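Local coordinates for N-terminal acetyltransferase-like protein (Chaetomium thermophilum, PDB 5NNP), which probably serves as the helical-repeat auxiliary subunit of an N-terminal acetyltransferase A complex, whose family is generally assigned transferase activity, at residues Leu227-Leu232 with Lys243-Leu248; Gly261-Leu266 with Ala278-Tyr283; Ala506-His511 with Glu646-Thr651; Leu566-Tyr571 with Phe680-Arg685. One frame throughout, in Å; residues are numbered along the deposited sequence.

In the fold
Contacts 1 and 2 are buried and lie on the same side of the chain's centre. They touch each other: helix 238-251 of contact 1 packs on helix 256-265 of contact 2, the next in the chain. Contacts 3 and 4 lie on the opposite side, with centres about 16 Å apart. They meet through helices 503-523 and 554-572, and their segments alternate along the chain. Contact 3 is a surface contact and contact 4 is partly buried. Contacts 1 and 2 pair successive helices through apolar groups and tyrosine rings. Contacts 3 and 4 join segments more than 100 residues apart along the chain, and charged or polar side chains lie beside their leucines.

Contact 1: residues Leu227-Leu232 with Lys243-Leu248; sequences LRASYL and KAYRAL
Ala229 is the hub of this contact and meets Ala244, Tyr245 and Leu248. Its CB lies 3.8 Å from CB of Ala244. The same methyl sits over one face of the Tyr245 ring, 3.9 Å from CB to the ring centroid and 14° off the normal, a CH-pi contact. A third neighbour is CD1 of Leu248, 3.9 Å from Ala229 CB. Leu232 adds its CD1, which reaches CB of Ala244 at 4.2 Å. The torsion chi1 of Tyr245 (-80°) sets CG beside the backbone N and anti to the carbonyl carbon. From there the ring extends over the Ala229 methyl. Behind this shell, Leu262 of helix 256-265 touches Tyr245, and Leu222 and Met225 touch Leu248. Leu208 of helix 204-214 backs Leu232. The two segments run antiparallel at 151°, with axes 8.9 Å apart, and Ala229 and Ala244 are the nearest pair of residues. They belong to successive helices, 221-234 and 238-251, which form a helical hairpin of the kind that builds TPR-like superhelices. The small alanines let the backbones come close. The side chains meet through apolar groups, so shape and burial hold the contact, without polar pairing between the segments.

Contact 2: residues Gly261-Leu266 with Ala278-Tyr283; sequences GLISAL and AVYDEY
Ile263 touches Val279 and Tyr280 across the contact and can be followed outward from its backbone. Its CB points toward helix 273-286. The first torsion (chi1 -76°) puts CG1 beside the backbone N, where it lies 4.4 Å from CG2 of Val279. The second torsion (chi2 163°) extends CD1 onward to the Tyr280 ring. There CD1 is 3.4 Å from CE1 and 3.5 Å from the hydroxyl oxygen OH of Tyr280. The two side chains cross at about a right angle. Val279 fills the middle of the contact with both methyls. CG1 meets CD2 of Leu262, and CG2 lies 4.0 Å from CD1 of Leu266. Each leucine slides past the valine in the opposite direction. Leu262 CD2 also meets Tyr283 tip to tip, 4.1 Å from its CE2. The helices are successive in the chain and run in roughly opposite directions, at 134°. Such antiparallel helical hairpins are the building unit of alpha-helical repeat arrays of the TPR kind. Tyr259 stacks on the Tyr280 ring, and Arg246 of helix 238-251 touches Tyr283. The contact is made by branched aliphatic side chains and two tyrosine rings, so its cohesion is hydrophobic, with the side chains bridging axes 11.3 Å apart.

Contact 3: residues Ala506-His511 with Glu646-Thr651; sequences ALKRYH and EKLAAT
Leu507 and Leu648 have the nearest CA atoms of the two segments, 6.7 Å apart, where the short helix 646-649 lies against the long helix 503-523. The short helix ends here, and Ala650 is the first residue to leave helical angles. Leu648 carries the contact. Its first torsion (chi1 -60°) sets CG beside the backbone N, and its two methyls part from there. CD1 rests on the backbone of the long helix, 3.8 Å from CA of Lys508. CD2 lies over one face of the His511 imidazole, 4.1 Å from the ring centroid and 17° off the normal, a CH-pi contact. The two side chains slide past each other in opposite directions. Leu507 answers from its own helix, with CD1 3.9 Å from CB of Leu648. The aliphatic part of Lys508 flanks the leucine, its CD 4.2 Å from CD1 of Leu648. Lys508 NZ hydrogen-bonds the carbonyl oxygen of Asp642, and His511 NE2 pairs with the hydroxyl of Tyr567. Phe661 of helix 654-668 meets the His511 ring edge-to-face. This is structural packing within the alpha-helical array of the NatA auxiliary-subunit family, between helices far apart in sequence. Helix 503-523 is bordered by helix 554-572, which touches Leu507 through Leu566 and Tyr567, by helix 487-499 at Ala506, Arg509 and Tyr510, and by the short helix at Leu648.

Contact 4: residues Leu566-Tyr571 with Phe680-Arg685; sequences LYLSMY and FEVYIR
Leu568 packs into the notch between Glu681, Val682 and Arg685, and this is the close-packed part of the contact, where Glu681 and Val682 are buried. Its CD1 lies 3.7 Å from CB of Glu681, while its CG is 4.0 Å from CG2 of Val682. CD2 turns to the arginine and is 3.6 Å from CD of Arg685. The same methyl lies over one face of the guanidinium. Leu568 crosses all three side chains at about a right angle. Arg685 is extended from CG to NE and then folds its guanidinium back along its own helix. NH1 donates to OE1 of Glu681 at 2.9 Å in a nearly straight bond (N-H...O 170°), part of a salt bridge; OE1 accepts through its anti lone pair. NH1 also bonds the carbonyl oxygen O of Glu681, from a position tilted out of the carbonyl plane. Glu681 OE2 accepts a hydrogen bond from Gln712 of helix 707-723, and Arg685 NE makes a salt bridge with Asp572. The helices run the same general way, at 36° with axes 10.6 Å apart. They are not successive in the chain, so the contact joins parts far apart in sequence within the alpha-helical array of this auxiliary-subunit family. On the solvent side lies Tyr571, an exposed residue whose ring still touches the arginine chain. Its CG is anti to the backbone N, and the ring lies beside that chain. CD2 of Tyr571 is 3.4 Å from CD of Arg685 and at the edge of the guanidinium, with the two planes 68° apart. Leu655 of helix 654-668 touches both Tyr571 and Arg685.

Contact 1: residues Leu227-Leu232 with Lys243-Leu248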
loop_
_atom_site.group_PDB
_atom_site.type_symbol
_atom_site.label_atom_id
_atom_site.label_comp_id
_atom_site.label_asym_id
_atom_site.label_seq_id
_atom_site.Cartn_x
_atom_site.Cartn_y
_atom_site.Cartn_z
ATOM N N LEU A 227 -20.042 7.686 -8.860
ATOM C CA LEU A 227 -19.906 8.160 -10.237
ATOM C C LEU A 227 -21.032 9.140 -10.593
ATOM O O LEU A 227 -20.788 10.196 -11.188
ATOM C CB LEU A 227 -19.887 6.982 -11.218
ATOM C CG LEU A 227 -18.658 6.073 -11.155
ATOM C CD1 LEU A 227 -18.850 4.862 -12.039
ATOM C CD2 LEU A 227 -17.419 6.816 -11.581
ATOM N N ARG A 228 -22.262 8.806 -10.212
ATOM C CA ARG A 228 -23.380 9.695 -10.508
ATOM C C ARG A 228 -23.161 11.086 -9.887
ATOM O O ARG A 228 -23.347 12.103 -10.554
ATOM C CB ARG A 228 -24.707 9.086 -10.033
ATOM C CG ARG A 228 -25.915 10.015 -10.178
ATOM C CD ARG A 228 -27.231 9.261 -10.411
ATOM N NE ARG A 228 -27.502 8.278 -9.373
ATOM C CZ ARG A 228 -27.814 7.008 -9.608
ATOM N NH1 ARG A 228 -27.915 6.572 -10.852
ATOM N NH2 ARG A 228 -28.024 6.174 -8.592
ATOM N N ALA A 229 -22.745 11.138 -8.625
ATOM C CA ALA A 229 -22.584 12.430 -7.959
ATOM C C ALA A 229 -21.432 13.210 -8.564
ATOM O O ALA A 229 -21.551 14.404 -8.839
ATOM C CB ALA A 229 -22.368 12.251 -6.457
ATOM N N SER A 230 -20.318 12.521 -8.772
ATOM C CA SER A 230 -19.143 13.121 -9.374
ATOM C C SER A 230 -19.449 13.773 -10.728
ATOM O O SER A 230 -19.037 14.907 -10.984
ATOM C CB SER A 230 -18.045 12.073 -9.528
ATOM O OG SER A 230 -16.893 12.645 -10.109
ATOM N N TYR A 231 -20.178 13.068 -11.586
ATOM C CA TYR A 231 -20.476 13.571 -12.929
ATOM C C TYR A 231 -21.438 14.744 -12.886
ATOM O O TYR A 231 -21.247 15.751 -13.581
ATOM C CB TYR A 231 -21.086 12.479 -13.799
ATOM C CG TYR A 231 -20.195 11.304 -14.100
ATOM C CD1 TYR A 231 -18.816 11.433 -14.105
ATOM C CD2 TYR A 231 -20.742 10.062 -14.403
ATOM C CE1 TYR A 231 -18.005 10.357 -14.400
ATOM C CE2 TYR A 231 -19.940 8.981 -14.697
ATOM C CZ TYR A 231 -18.573 9.131 -14.698
ATOM O OH TYR A 231 -17.775 8.049 -14.992
ATOM N N LEU A 232 -22.504 14.596 -12.104
ATOM C CA LEU A 232 -23.472 15.674 -11.973
ATOM C C LEU A 232 -22.791 16.946 -11.485
ATOM O O LEU A 232 -23.066 18.032 -11.996
ATOM C CB LEU A 232 -24.602 15.292 -11.020
ATOM C CG LEU A 232 -25.631 14.275 -11.507
ATOM C CD1 LEU A 232 -26.621 13.954 -10.396
ATOM C CD2 LEU A 232 -26.365 14.772 -12.748
ATOM N N LYS A 243 -29.077 16.003 -4.572
ATOM C CA LYS A 243 -29.819 14.788 -4.266
ATOM C C LYS A 243 -28.904 13.566 -4.215
ATOM O O LYS A 243 -29.123 12.640 -3.428
ATOM C CB LYS A 243 -30.939 14.565 -5.284
ATOM C CG LYS A 243 -31.793 13.344 -4.971
ATOM C CD LYS A 243 -33.049 13.273 -5.819
ATOM C CE LYS A 243 -33.991 12.198 -5.288
ATOM N NZ LYS A 243 -35.249 12.126 -6.087
ATOM N N ALA A 244 -27.864 13.581 -5.043
ATOM C CA ALA A 244 -26.950 12.450 -5.149
ATOM C C ALA A 244 -26.046 12.328 -3.936
ATOM O O ALA A 244 -25.782 11.224 -3.459
ATOM C CB ALA A 244 -26.114 12.568 -6.416
ATOM N N TYR A 245 -25.565 13.462 -3.443
ATOM C CA TYR A 245 -24.706 13.471 -2.267
ATOM C C TYR A 245 -25.502 13.132 -1.007
ATOM O O TYR A 245 -24.969 12.515 -0.072
ATOM C CB TYR A 245 -24.001 14.820 -2.125
ATOM C CG TYR A 245 -22.801 14.939 -3.030
ATOM C CD1 TYR A 245 -21.691 14.107 -2.858
ATOM C CD2 TYR A 245 -22.778 15.857 -4.075
ATOM C CE1 TYR A 245 -20.578 14.196 -3.698
ATOM C CE2 TYR A 245 -21.671 15.954 -4.919
ATOM C CZ TYR A 245 -20.576 15.120 -4.722
ATOM O OH TYR A 245 -19.477 15.221 -5.537
ATOM N N ARG A 246 -26.781 13.500 -0.999
ATOM C CA ARG A 246 -27.658 13.099 0.088
ATOM C C ARG A 246 -27.803 11.579 0.135
ATOM O O ARG A 246 -27.766 10.981 1.214
ATOM C CB ARG A 246 -29.026 13.761 -0.040
ATOM C CG ARG A 246 -29.021 15.210 0.360
ATOM C CD ARG A 246 -30.419 15.760 0.503
ATOM N NE ARG A 246 -30.422 16.859 1.467
ATOM C CZ ARG A 246 -30.323 18.141 1.142
ATOM N NH1 ARG A 246 -30.235 18.496 -0.135
ATOM N NH2 ARG A 246 -30.322 19.063 2.095
ATOM N N ALA A 247 -27.962 10.958 -1.033
ATOM C CA ALA A 247 -28.024 9.496 -1.128
ATOM C C ALA A 247 -26.782 8.825 -0.534
ATOM O O ALA A 247 -26.889 7.828 0.192
ATOM C CB ALA A 247 -28.201 9.072 -2.568
ATOM N N LEU A 248 -25.612 9.385 -0.834
ATOM C CA LEU A 248 -24.358 8.840 -0.334
ATOM C C LEU A 248 -24.227 9.058 1.172
ATOM O O LEU A 248 -23.683 8.205 1.887
ATOM C CB LEU A 248 -23.169 9.460 -1.071
ATOM C CG LEU A 248 -22.951 8.950 -2.503
ATOM C CD1 LEU A 248 -22.130 9.938 -3.324
ATOM C CD2 LEU A 248 -22.280 7.569 -2.500
#

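Contact 2: residues Gly261-Leu266 with Ala278-Tyr283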
loop_
_atom_site.group_PDB
_atom_site.type_symbol
_atom_site.label_atom_id
_atom_site.label_comp_id
_atom_site.label_asym_id
_atom_site.label_seq_id
_atom_site.Cartn_x
_atom_site.Cartn_y
_atom_site.Cartn_z
ATOM N N GLY A 261 -19.508 17.862 -0.952
ATOM C CA GLY A 261 -20.324 17.788 -2.148
ATOM C C GLY A 261 -21.721 18.359 -1.986
ATOM O O GLY A 261 -22.145 19.178 -2.798
ATOM N N LEU A 262 -22.439 17.933 -0.949
ATOM C CA LEU A 262 -23.786 18.441 -0.694
ATOM C C LEU A 262 -23.760 19.946 -0.544
ATOM O O LEU A 262 -24.493 20.678 -1.222
ATOM C CB LEU A 262 -24.389 17.819 0.572
ATOM C CG LEU A 262 -25.792 18.320 0.934
ATOM C CD1 LEU A 262 -26.778 18.060 -0.218
ATOM C CD2 LEU A 262 -26.301 17.693 2.233
ATOM N N ILE A 263 -22.898 20.399 0.354
ATOM C CA ILE A 263 -22.822 21.805 0.706
ATOM C C ILE A 263 -22.473 22.689 -0.502
ATOM O O ILE A 263 -23.032 23.778 -0.677
ATOM C CB ILE A 263 -21.815 22.002 1.839
ATOM C CG1 ILE A 263 -22.452 21.536 3.153
ATOM C CG2 ILE A 263 -21.381 23.449 1.923
ATOM C CD1 ILE A 263 -21.468 21.288 4.262
ATOM N N SER A 264 -21.572 22.212 -1.348
ATOM C CA SER A 264 -21.296 22.907 -2.596
ATOM C C SER A 264 -22.536 22.944 -3.495
ATOM O O SER A 264 -22.866 23.975 -4.079
ATOM C CB SER A 264 -20.143 22.243 -3.333
ATOM O OG SER A 264 -19.810 22.997 -4.480
ATOM N N ALA A 265 -23.229 21.816 -3.587
ATOM C CA ALA A 265 -24.374 21.699 -4.485
ATOM C C ALA A 265 -25.536 22.605 -4.072
ATOM O O ALA A 265 -26.363 22.985 -4.902
ATOM C CB ALA A 265 -24.842 20.248 -4.553
ATOM N N LEU A 266 -25.599 22.928 -2.786
ATOM C CA LEU A 266 -26.646 23.786 -2.256
ATOM C C LEU A 266 -26.295 25.249 -2.451
ATOM O O LEU A 266 -27.120 26.130 -2.193
ATOM C CB LEU A 266 -26.871 23.509 -0.772
ATOM C CG LEU A 266 -27.486 22.159 -0.410
ATOM C CD1 LEU A 266 -27.610 22.024 1.102
ATOM C CD2 LEU A 266 -28.840 22.009 -1.070
ATOM N N ALA A 278 -26.662 23.675 9.769
ATOM C CA ALA A 278 -28.010 23.162 9.557
ATOM C C ALA A 278 -27.971 21.838 8.786
ATOM O O ALA A 278 -28.639 20.862 9.144
ATOM C CB ALA A 278 -28.851 24.189 8.818
ATOM N N VAL A 279 -27.183 21.810 7.721
ATOM C CA VAL A 279 -26.978 20.578 6.989
ATOM C C VAL A 279 -26.464 19.484 7.932
ATOM O O VAL A 279 -26.996 18.378 7.963
ATOM C CB VAL A 279 -25.980 20.763 5.833
ATOM C CG1 VAL A 279 -25.811 19.464 5.070
ATOM C CG2 VAL A 279 -26.433 21.871 4.913
ATOM N N TYR A 280 -25.428 19.800 8.702
ATOM C CA TYR A 280 -24.833 18.817 9.609
ATOM C C TYR A 280 -25.780 18.396 10.726
ATOM O O TYR A 280 -25.869 17.217 11.061
ATOM C CB TYR A 280 -23.540 19.357 10.209
ATOM C CG TYR A 280 -22.416 19.411 9.215
ATOM C CD1 TYR A 280 -22.174 20.563 8.472
ATOM C CD2 TYR A 280 -21.613 18.302 8.989
ATOM C CE1 TYR A 280 -21.145 20.611 7.546
ATOM C CE2 TYR A 280 -20.582 18.340 8.072
ATOM C CZ TYR A 280 -20.353 19.498 7.354
ATOM O OH TYR A 280 -19.327 19.545 6.440
ATOM N N ASP A 281 -26.487 19.355 11.304
ATOM C CA ASP A 281 -27.421 19.037 12.378
ATOM C C ASP A 281 -28.490 18.091 11.856
ATOM O O ASP A 281 -28.937 17.184 12.556
ATOM C CB ASP A 281 -28.058 20.310 12.955
ATOM C CG ASP A 281 -27.068 21.149 13.736
ATOM O OD1 ASP A 281 -26.055 20.593 14.196
ATOM O OD2 ASP A 281 -27.299 22.362 13.897
ATOM N N GLU A 282 -28.882 18.297 10.608
ATOM C CA GLU A 282 -29.907 17.467 10.014
ATOM C C GLU A 282 -29.516 15.997 10.012
ATOM O O GLU A 282 -30.323 15.150 10.372
ATOM C CB GLU A 282 -30.203 17.932 8.601
ATOM C CG GLU A 282 -31.282 17.131 7.935
ATOM C CD GLU A 282 -31.567 17.615 6.546
ATOM O OE1 GLU A 282 -31.688 18.847 6.375
ATOM O OE2 GLU A 282 -31.657 16.766 5.632
ATOM N N TYR A 283 -28.277 15.688 9.628
ATOM C CA TYR A 283 -27.844 14.290 9.602
ATOM C C TYR A 283 -27.507 13.776 10.989
ATOM O O TYR A 283 -27.623 12.585 11.242
ATOM C CB TYR A 283 -26.674 14.101 8.627
ATOM C CG TYR A 283 -27.205 14.144 7.203
ATOM C CD1 TYR A 283 -27.683 12.997 6.582
ATOM C CD2 TYR A 283 -27.306 15.343 6.518
ATOM C CE1 TYR A 283 -28.203 13.042 5.317
ATOM C CE2 TYR A 283 -27.822 15.392 5.263
ATOM C CZ TYR A 283 -28.274 14.248 4.657
ATOM O OH TYR A 283 -28.801 14.316 3.381
#

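Contact 3: residues Ala506-His511 with Glu646-Thr651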
loop_
_atom_site.group_PDB
_atom_site.type_symbol
_atom_site.label_atom_id
_atom_site.label_comp_id
_atom_site.label_asym_id
_atom_site.label_seq_id
_atom_site.Cartn_x
_atom_site.Cartn_y
_atom_site.Cartn_z
ATOM N N ALA A 506 22.851 -3.267 10.841
ATOM C CA ALA A 506 22.120 -2.123 10.329
ATOM C C ALA A 506 21.865 -2.300 8.830
ATOM O O ALA A 506 20.729 -2.185 8.374
ATOM C CB ALA A 506 22.877 -0.841 10.604
ATOM N N LEU A 507 22.919 -2.597 8.066
ATOM C CA LEU A 507 22.771 -2.763 6.620
ATOM C C LEU A 507 21.855 -3.948 6.295
ATOM O O LEU A 507 21.013 -3.876 5.385
ATOM C CB LEU A 507 24.137 -2.947 5.945
ATOM C CG LEU A 507 25.060 -1.734 5.778
ATOM C CD1 LEU A 507 26.395 -2.178 5.258
ATOM C CD2 LEU A 507 24.470 -0.697 4.849
ATOM N N LYS A 508 22.020 -5.030 7.054
ATOM C CA LYS A 508 21.234 -6.235 6.836
ATOM C C LYS A 508 19.744 -5.910 6.921
ATOM O O LYS A 508 18.959 -6.336 6.072
ATOM C CB LYS A 508 21.612 -7.318 7.843
ATOM C CG LYS A 508 20.889 -8.639 7.644
ATOM C CD LYS A 508 21.164 -9.203 6.264
ATOM C CE LYS A 508 20.652 -10.631 6.126
ATOM N NZ LYS A 508 21.120 -11.275 4.863
ATOM N N ARG A 509 19.369 -5.129 7.930
ATOM C CA ARG A 509 17.972 -4.711 8.102
ATOM C C ARG A 509 17.474 -3.867 6.933
ATOM O O ARG A 509 16.413 -4.152 6.365
ATOM C CB ARG A 509 17.801 -3.930 9.402
ATOM C CG ARG A 509 18.202 -4.711 10.634
ATOM C CD ARG A 509 17.226 -5.860 10.876
ATOM N NE ARG A 509 17.608 -6.606 12.066
ATOM C CZ ARG A 509 18.418 -7.659 12.063
ATOM N NH1 ARG A 509 18.927 -8.103 10.930
ATOM N NH2 ARG A 509 18.724 -8.267 13.202
ATOM N N TYR A 510 18.229 -2.820 6.589
ATOM C CA TYR A 510 17.863 -1.955 5.467
ATOM C C TYR A 510 17.727 -2.780 4.173
ATOM O O TYR A 510 16.772 -2.603 3.401
ATOM C CB TYR A 510 18.885 -0.823 5.284
ATOM C CG TYR A 510 19.087 0.021 6.531
ATOM C CD1 TYR A 510 18.035 0.251 7.411
ATOM C CD2 TYR A 510 20.334 0.568 6.842
ATOM C CE1 TYR A 510 18.202 1.008 8.552
ATOM C CE2 TYR A 510 20.513 1.328 7.987
ATOM C CZ TYR A 510 19.442 1.548 8.841
ATOM O OH TYR A 510 19.605 2.302 9.992
ATOM N N HIS A 511 18.662 -3.700 3.951
ATOM C CA HIS A 511 18.552 -4.587 2.802
ATOM C C HIS A 511 17.285 -5.449 2.857
ATOM O O HIS A 511 16.672 -5.725 1.826
ATOM C CB HIS A 511 19.793 -5.469 2.682
ATOM C CG HIS A 511 20.920 -4.807 1.960
ATOM N ND1 HIS A 511 21.280 -5.145 0.675
ATOM C CD2 HIS A 511 21.750 -3.806 2.335
ATOM C CE1 HIS A 511 22.293 -4.390 0.293
ATOM N NE2 HIS A 511 22.596 -3.568 1.282
ATOM N N GLU A 646 27.594 -9.373 7.546
ATOM C CA GLU A 646 29.026 -9.107 7.645
ATOM C C GLU A 646 29.663 -8.857 6.264
ATOM O O GLU A 646 30.560 -8.029 6.130
ATOM C CB GLU A 646 29.738 -10.254 8.371
ATOM C CG GLU A 646 29.426 -10.342 9.878
ATOM C CD GLU A 646 29.881 -9.112 10.679
ATOM O OE1 GLU A 646 30.851 -8.437 10.261
ATOM O OE2 GLU A 646 29.264 -8.821 11.732
ATOM N N LYS A 647 29.187 -9.551 5.235
ATOM C CA LYS A 647 29.683 -9.302 3.885
ATOM C C LYS A 647 29.260 -7.915 3.396
ATOM O O LYS A 647 30.017 -7.245 2.693
ATOM C CB LYS A 647 29.205 -10.394 2.927
ATOM C CG LYS A 647 29.631 -11.795 3.375
ATOM C CD LYS A 647 29.309 -12.878 2.347
ATOM C CE LYS A 647 29.704 -14.267 2.862
ATOM N NZ LYS A 647 29.543 -15.334 1.817
ATOM N N LEU A 648 28.066 -7.473 3.792
ATOM C CA LEU A 648 27.615 -6.116 3.478
ATOM C C LEU A 648 28.558 -5.046 4.027
ATOM O O LEU A 648 28.992 -4.144 3.309
ATOM C CB LEU A 648 26.214 -5.893 4.021
ATOM C CG LEU A 648 25.220 -6.869 3.408
ATOM C CD1 LEU A 648 23.863 -6.800 4.120
ATOM C CD2 LEU A 648 25.096 -6.599 1.906
ATOM N N ALA A 649 28.874 -5.160 5.312
ATOM C CA ALA A 649 29.727 -4.186 5.983
ATOM C C ALA A 649 31.142 -4.200 5.426
ATOM O O ALA A 649 31.828 -3.184 5.462
ATOM C CB ALA A 649 29.744 -4.451 7.471
ATOM N N ALA A 650 31.567 -5.343 4.896
ATOM C CA ALA A 650 32.949 -5.519 4.448
ATOM C C ALA A 650 33.149 -5.109 2.992
ATOM O O ALA A 650 34.111 -5.517 2.355
ATOM C CB ALA A 650 33.377 -6.959 4.640
ATOM N N THR A 651 32.231 -4.307 2.463
ATOM C CA THR A 651 32.265 -3.955 1.050
ATOM C C THR A 651 33.476 -3.078 0.722
ATOM O O THR A 651 33.948 -2.309 1.551
ATOM C CB THR A 651 30.956 -3.234 0.624
ATOM O OG1 THR A 651 30.983 -2.951 -0.783
ATOM C CG2 THR A 651 30.759 -1.943 1.414
#

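Contact 4: residues Leu566-Tyr571 with Phe680-Arg685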
loop_
_atom_site.group_PDB
_atom_site.type_symbol
_atom_site.label_atom_id
_atom_site.label_comp_id
_atom_site.label_asym_id
_atom_site.label_seq_id
_atom_site.Cartn_x
_atom_site.Cartn_y
_atom_site.Cartn_z
ATOM N N LEU A 566 24.314 5.556 5.551
ATOM C CA LEU A 566 25.258 4.657 6.203
ATOM C C LEU A 566 26.398 4.257 5.265
ATOM O O LEU A 566 27.531 4.065 5.715
ATOM C CB LEU A 566 24.538 3.414 6.728
ATOM C CG LEU A 566 25.370 2.353 7.455
ATOM C CD1 LEU A 566 26.236 2.971 8.560
ATOM C CD2 LEU A 566 24.468 1.240 8.016
ATOM N N TYR A 567 26.114 4.138 3.969
ATOM C CA TYR A 567 27.175 3.860 2.990
ATOM C C TYR A 567 28.092 5.078 2.820
ATOM O O TYR A 567 29.308 4.937 2.684
ATOM C CB TYR A 567 26.595 3.449 1.628
ATOM C CG TYR A 567 26.158 1.996 1.525
ATOM C CD1 TYR A 567 27.050 0.962 1.785
ATOM C CD2 TYR A 567 24.860 1.660 1.148
ATOM C CE1 TYR A 567 26.663 -0.361 1.686
ATOM C CE2 TYR A 567 24.462 0.334 1.051
ATOM C CZ TYR A 567 25.370 -0.670 1.316
ATOM O OH TYR A 567 24.982 -1.987 1.212
ATOM N N LEU A 568 27.492 6.267 2.809
ATOM C CA LEU A 568 28.229 7.520 2.774
ATOM C C LEU A 568 29.198 7.615 3.951
ATOM O O LEU A 568 30.360 8.029 3.806
ATOM C CB LEU A 568 27.265 8.698 2.804
ATOM C CG LEU A 568 26.749 9.185 1.459
ATOM C CD1 LEU A 568 25.614 10.193 1.653
ATOM C CD2 LEU A 568 27.904 9.774 0.653
ATOM N N SER A 569 28.694 7.239 5.123
ATOM C CA SER A 569 29.506 7.213 6.328
ATOM C C SER A 569 30.649 6.216 6.175
ATOM O O SER A 569 31.801 6.537 6.467
ATOM C CB SER A 569 28.647 6.861 7.539
ATOM O OG SER A 569 29.439 6.341 8.589
ATOM N N MET A 570 30.325 5.009 5.712
ATOM C CA MET A 570 31.336 3.978 5.485
ATOM C C MET A 570 32.384 4.418 4.470
ATOM O O MET A 570 33.538 4.006 4.554
ATOM C CB MET A 570 30.689 2.673 5.019
ATOM C CG MET A 570 29.805 2.005 6.050
ATOM S SD MET A 570 28.769 0.729 5.295
ATOM C CE MET A 570 30.010 -0.424 4.698
ATOM N N TYR A 571 31.987 5.251 3.514
ATOM C CA TYR A 571 32.930 5.724 2.508
ATOM C C TYR A 571 33.950 6.681 3.109
ATOM O O TYR A 571 35.098 6.717 2.668
ATOM C CB TYR A 571 32.214 6.411 1.338
ATOM C CG TYR A 571 33.164 6.934 0.261
ATOM C CD1 TYR A 571 33.829 6.062 -0.594
ATOM C CD2 TYR A 571 33.387 8.300 0.101
ATOM C CE1 TYR A 571 34.691 6.534 -1.580
ATOM C CE2 TYR A 571 34.242 8.780 -0.883
ATOM C CZ TYR A 571 34.898 7.895 -1.722
ATOM O OH TYR A 571 35.758 8.371 -2.708
ATOM N N PHE A 680 23.332 14.213 -3.824
ATOM C CA PHE A 680 24.447 15.098 -4.108
ATOM C C PHE A 680 25.740 14.586 -3.466
ATOM O O PHE A 680 26.776 14.472 -4.130
ATOM C CB PHE A 680 24.149 16.510 -3.623
ATOM C CG PHE A 680 25.255 17.480 -3.910
ATOM C CD1 PHE A 680 26.329 17.598 -3.044
ATOM C CD2 PHE A 680 25.234 18.258 -5.052
ATOM C CE1 PHE A 680 27.357 18.476 -3.306
ATOM C CE2 PHE A 680 26.256 19.140 -5.316
ATOM C CZ PHE A 680 27.320 19.249 -4.442
ATOM N N GLU A 681 25.663 14.262 -2.180
ATOM C CA GLU A 681 26.806 13.718 -1.450
ATOM C C GLU A 681 27.391 12.455 -2.099
ATOM O O GLU A 681 28.614 12.295 -2.149
ATOM C CB GLU A 681 26.408 13.422 -0.003
ATOM C CG GLU A 681 25.862 14.623 0.730
ATOM C CD GLU A 681 26.868 15.739 0.840
ATOM O OE1 GLU A 681 28.077 15.466 0.698
ATOM O OE2 GLU A 681 26.447 16.891 1.067
ATOM N N VAL A 682 26.524 11.568 -2.594
ATOM C CA VAL A 682 26.958 10.342 -3.276
ATOM C C VAL A 682 27.667 10.604 -4.603
ATOM O O VAL A 682 28.705 9.998 -4.880
ATOM C CB VAL A 682 25.780 9.396 -3.561
ATOM C CG1 VAL A 682 26.195 8.288 -4.531
ATOM C CG2 VAL A 682 25.228 8.813 -2.264
ATOM N N TYR A 683 27.124 11.511 -5.415
ATOM C CA TYR A 683 27.679 11.770 -6.747
ATOM C C TYR A 683 28.982 12.579 -6.785
ATOM O O TYR A 683 29.824 12.335 -7.655
ATOM C CB TYR A 683 26.639 12.467 -7.620
ATOM C CG TYR A 683 25.518 11.551 -8.045
ATOM C CD1 TYR A 683 25.783 10.291 -8.552
ATOM C CD2 TYR A 683 24.194 11.942 -7.926
ATOM C CE1 TYR A 683 24.763 9.450 -8.944
ATOM C CE2 TYR A 683 23.170 11.110 -8.313
ATOM C CZ TYR A 683 23.460 9.863 -8.820
ATOM O OH TYR A 683 22.441 9.030 -9.207
ATOM N N ILE A 684 29.171 13.539 -5.881
ATOM C CA ILE A 684 30.457 14.249 -5.879
ATOM C C ILE A 684 31.585 13.277 -5.552
ATOM O O ILE A 684 32.678 13.358 -6.123
ATOM C CB ILE A 684 30.509 15.422 -4.882
ATOM C CG1 ILE A 684 29.872 15.027 -3.559
ATOM C CG2 ILE A 684 29.821 16.642 -5.456
ATOM C CD1 ILE A 684 29.665 16.187 -2.639
ATOM N N ARG A 685 31.300 12.349 -4.640
ATOM C CA ARG A 685 32.265 11.335 -4.229
ATOM C C ARG A 685 32.540 10.356 -5.369
ATOM O O ARG A 685 33.660 9.867 -5.538
ATOM C CB ARG A 685 31.758 10.599 -2.985
ATOM C CG ARG A 685 31.772 11.455 -1.717
ATOM C CD ARG A 685 31.132 10.726 -0.557
ATOM N NE ARG A 685 31.182 11.461 0.709
ATOM C CZ ARG A 685 30.526 12.595 0.958
ATOM N NH1 ARG A 685 29.783 13.165 0.015
ATOM N NH2 ARG A 685 30.627 13.172 2.152
#